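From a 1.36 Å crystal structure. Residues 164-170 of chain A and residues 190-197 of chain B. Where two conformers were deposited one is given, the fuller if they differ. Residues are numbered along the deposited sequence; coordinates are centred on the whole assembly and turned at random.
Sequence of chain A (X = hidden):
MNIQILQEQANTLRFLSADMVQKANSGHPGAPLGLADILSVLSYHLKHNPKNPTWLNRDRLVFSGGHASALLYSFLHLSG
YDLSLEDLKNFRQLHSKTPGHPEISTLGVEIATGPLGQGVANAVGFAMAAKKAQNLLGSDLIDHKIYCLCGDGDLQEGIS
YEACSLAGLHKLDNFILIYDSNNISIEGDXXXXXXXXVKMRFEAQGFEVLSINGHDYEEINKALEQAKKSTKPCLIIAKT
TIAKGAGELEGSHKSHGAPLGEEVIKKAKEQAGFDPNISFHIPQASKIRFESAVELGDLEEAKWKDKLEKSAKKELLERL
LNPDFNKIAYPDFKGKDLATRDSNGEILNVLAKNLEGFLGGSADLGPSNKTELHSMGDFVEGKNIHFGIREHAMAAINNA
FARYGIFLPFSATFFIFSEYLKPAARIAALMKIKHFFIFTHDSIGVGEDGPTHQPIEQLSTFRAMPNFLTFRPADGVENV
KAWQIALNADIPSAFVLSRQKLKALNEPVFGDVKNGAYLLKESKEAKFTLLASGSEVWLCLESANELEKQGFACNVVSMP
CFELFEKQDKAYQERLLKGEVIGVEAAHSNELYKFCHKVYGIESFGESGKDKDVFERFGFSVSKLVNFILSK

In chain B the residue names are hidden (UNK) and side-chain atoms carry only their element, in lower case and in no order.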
# COMPACT_ATOMS: atom_id res chain seq x y z
N CYS A 164 -11.60 11.81 3.09
CA CYS A 164 -12.85 12.47 3.46
C CYS A 164 -12.85 12.84 4.96
O CYS A 164 -13.46 13.83 5.35
CB CYS A 164 -14.03 11.62 3.09
SG CYS A 164 -14.28 11.55 1.27
N SER A 165 -12.15 12.07 5.78
CA SER A 165 -11.95 12.43 7.17
C SER A 165 -11.31 13.81 7.24
O SER A 165 -11.79 14.70 7.94
CB SER A 165 -11.07 11.39 7.87
OG SER A 165 -11.13 11.57 9.29
N LEU A 166 -10.21 14.01 6.51
CA LEU A 166 -9.56 15.30 6.47
C LEU A 166 -10.44 16.41 5.86
O LEU A 166 -10.37 17.57 6.29
CB LEU A 166 -8.23 15.20 5.68
CG LEU A 166 -7.05 14.60 6.44
CD1 LEU A 166 -5.94 14.23 5.51
CD2 LEU A 166 -6.54 15.61 7.46
N ALA A 167 -11.26 16.07 4.86
CA ALA A 167 -12.12 17.09 4.25
C ALA A 167 -13.09 17.65 5.26
O ALA A 167 -13.35 18.85 5.25
CB ALA A 167 -12.89 16.51 3.06
N GLY A 168 -13.65 16.80 6.11
CA GLY A 168 -14.59 17.28 7.12
C GLY A 168 -13.88 18.11 8.17
O GLY A 168 -14.36 19.17 8.57
N LEU A 169 -12.72 17.65 8.62
CA LEU A 169 -11.93 18.37 9.62
C LEU A 169 -11.58 19.78 9.16
O LEU A 169 -11.69 20.75 9.92
CB LEU A 169 -10.63 17.62 9.93
CG LEU A 169 -9.68 18.30 10.93
CD1 LEU A 169 -10.30 18.40 12.37
CD2 LEU A 169 -8.40 17.51 10.96
N HIS A 170 -11.18 19.92 7.91
CA HIS A 170 -10.76 21.19 7.37
C HIS A 170 -11.89 22.00 6.76
O HIS A 170 -11.61 23.06 6.16
CB HIS A 170 -9.57 21.00 6.43
CG HIS A 170 -8.35 20.61 7.18
ND1 HIS A 170 -7.62 21.51 7.92
CD2 HIS A 170 -7.78 19.40 7.40
CE1 HIS A 170 -6.63 20.87 8.53
NE2 HIS A 170 -6.70 19.60 8.21
N UNK B 190 -5.26 14.78 19.44
CA UNK B 190 -5.90 14.07 18.31
C UNK B 190 -6.68 15.05 17.42
O UNK B 190 -6.72 14.88 16.20
c UNK B 190 -6.01 11.79 19.29
c UNK B 190 -6.84 12.94 18.83
c UNK B 190 -7.82 12.45 17.72
N UNK B 191 -7.28 16.08 18.01
CA UNK B 191 -8.02 17.07 17.25
C UNK B 191 -7.25 17.87 16.21
O UNK B 191 -7.84 18.51 15.33
N UNK B 192 -5.92 17.82 16.26
CA UNK B 192 -5.09 18.43 15.21
C UNK B 192 -5.38 17.78 13.86
O UNK B 192 -5.24 18.42 12.82
c UNK B 192 -1.55 18.52 16.86
c UNK B 192 -2.94 19.08 16.62
c UNK B 192 -2.87 20.55 16.26
c UNK B 192 -3.59 18.27 15.50
N UNK B 193 -5.75 16.51 13.87
CA UNK B 193 -5.93 15.73 12.66
C UNK B 193 -7.16 14.87 12.58
O UNK B 193 -7.35 14.19 11.55
c UNK B 193 -4.70 14.89 12.42
N UNK B 194 -8.07 14.94 13.55
CA UNK B 194 -9.21 14.03 13.55
C UNK B 194 -10.32 14.57 14.40
O UNK B 194 -10.05 14.96 15.56
c UNK B 194 -11.64 10.35 15.05
c UNK B 194 -9.85 11.58 14.01
c UNK B 194 -10.86 9.73 12.90
c UNK B 194 -9.95 10.74 12.93
c UNK B 194 -8.78 12.66 14.08
c UNK B 194 -11.70 9.52 13.98
c UNK B 194 -10.71 11.37 15.10
N UNK B 195 -11.53 14.66 13.86
CA UNK B 195 -12.70 15.07 14.65
C UNK B 195 -13.99 14.37 14.20
O UNK B 195 -15.08 14.92 14.39
n UNK B 195 -13.95 18.37 13.44
c UNK B 195 -12.86 16.60 14.66
c UNK B 195 -13.40 17.15 13.38
o UNK B 195 -13.32 16.52 12.33
N UNK B 196 -13.89 13.17 13.68
CA UNK B 196 -15.07 12.37 13.28
C UNK B 196 -15.98 12.12 14.47
O UNK B 196 -15.52 12.00 15.61
c UNK B 196 -14.68 10.99 12.74
c UNK B 196 -13.84 11.05 11.52
c UNK B 196 -13.52 9.70 10.93
o UNK B 196 -12.89 9.70 9.83
o UNK B 196 -13.83 8.65 11.53
N UNK B 197 -17.27 11.99 14.17
CA UNK B 197 -18.23 11.42 15.11
C UNK B 197 -18.06 9.91 15.00
O UNK B 197 -18.60 9.26 14.10
c UNK B 197 -20.65 11.41 15.78
n UNK B 197 -21.70 12.19 15.97
o UNK B 197 -20.48 10.35 16.38
c UNK B 197 -19.64 11.90 14.78
O HOH W 1 -11.64 13.85 11.06
O HOH W 2 -14.94 20.04 11.22
O HOH W 3 -4.98 18.23 9.99

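Position 190 of chain B carries three side-chain carbons, one bonded to CA and bearing the other two. A fork at the first carbon with no polar atom is valine. V190(B) touches nothing on the chain A stretch. Its backbone O accepts a hydrogen bond from the N of position 193, 3.0 Å away, within a short 3-10 turn.

Position 191 has no side-chain atoms, so it is glycine. The backbone O of G191(B) lies 3.9 Å from L169(A) CD1.

Position 192 has four side-chain carbons, forked at the second. This is leucine; two conformers were deposited and one is given. The CA-to-CB bond of L192(B) points away from the chain A stretch, so its contacts come from the backbone. Its O is 3.8 Å from L169(A) CD2. The same O accepts a hydrogen bond from water 3 at 2.8 Å, and that water also bonds H170(A) NE2 at 2.8 Å.

Position 193 has a single side-chain carbon, which makes it alanine. The CB of A193(B) points away, and the backbone faces the helix instead. Its C lies 3.3 Å from L169(A) CD2, a tight packing contact. Its O is 4.4 Å from L166(A) CD2.

Position 194 has one carbon followed by a ring of six carbons, with no hydroxyl oxygen. It is phenylalanine. The CA-to-CB bond of F194(B) points away, yet ring atom CD1 comes within 3.9 Å of S165(A) OG, which approaches the ring obliquely. The backbone N of F194(B) is 3.7 Å from L169(A) CD2.

Position 195 has two side-chain carbons, the second carrying one oxygen and one nitrogen. This short amide is asparagine. The CA-to-CB bond of N195(B) points sideways, but the amide end comes nearer, with CG 3.5 Å from L169(A) CD1. ND2 donates to water 2 at 2.9 Å, and water 2 donates to G168(A) O at 2.8 Å. The backbone N donates to water 1 at 2.9 Å, and water 1 donates to S165(A) OG at 2.9 Å.

Position 196 has three side-chain carbons, the third carrying two oxygens. The carboxylate at the end of this chain identifies glutamate. One oxygen of E196(B), OE2, accepts a hydrogen bond from S165(A) OG at 2.6 Å.

Position 197 has two side-chain carbons, the second bearing oxygen and nitrogen, and is again asparagine. N197(B) makes no contact with the chain A stretch. It sits at the N-cap position, and its side chain caps a backbone N just beyond this stretch.

The contact joins the end of a helix to an irregular segment. L169(A) supplies the largest share of buried area on its side, with its methyl groups against the backbone of positions 191 to 194 and the amide of N195(B). One turn earlier, S165(A) gives the direct hydrogen bond to E196(B). Three waters also bridge the stretches: water 1 joins S165(A) OG to the N of N195(B), water 2 joins G168(A) O to N195(B) ND2, and water 3 joins H170(A) NE2 to the O of L192(B). Together the two stretches bury 328 Å², both sides summed.

Chain B, residues 190-197: VGLAFNEN
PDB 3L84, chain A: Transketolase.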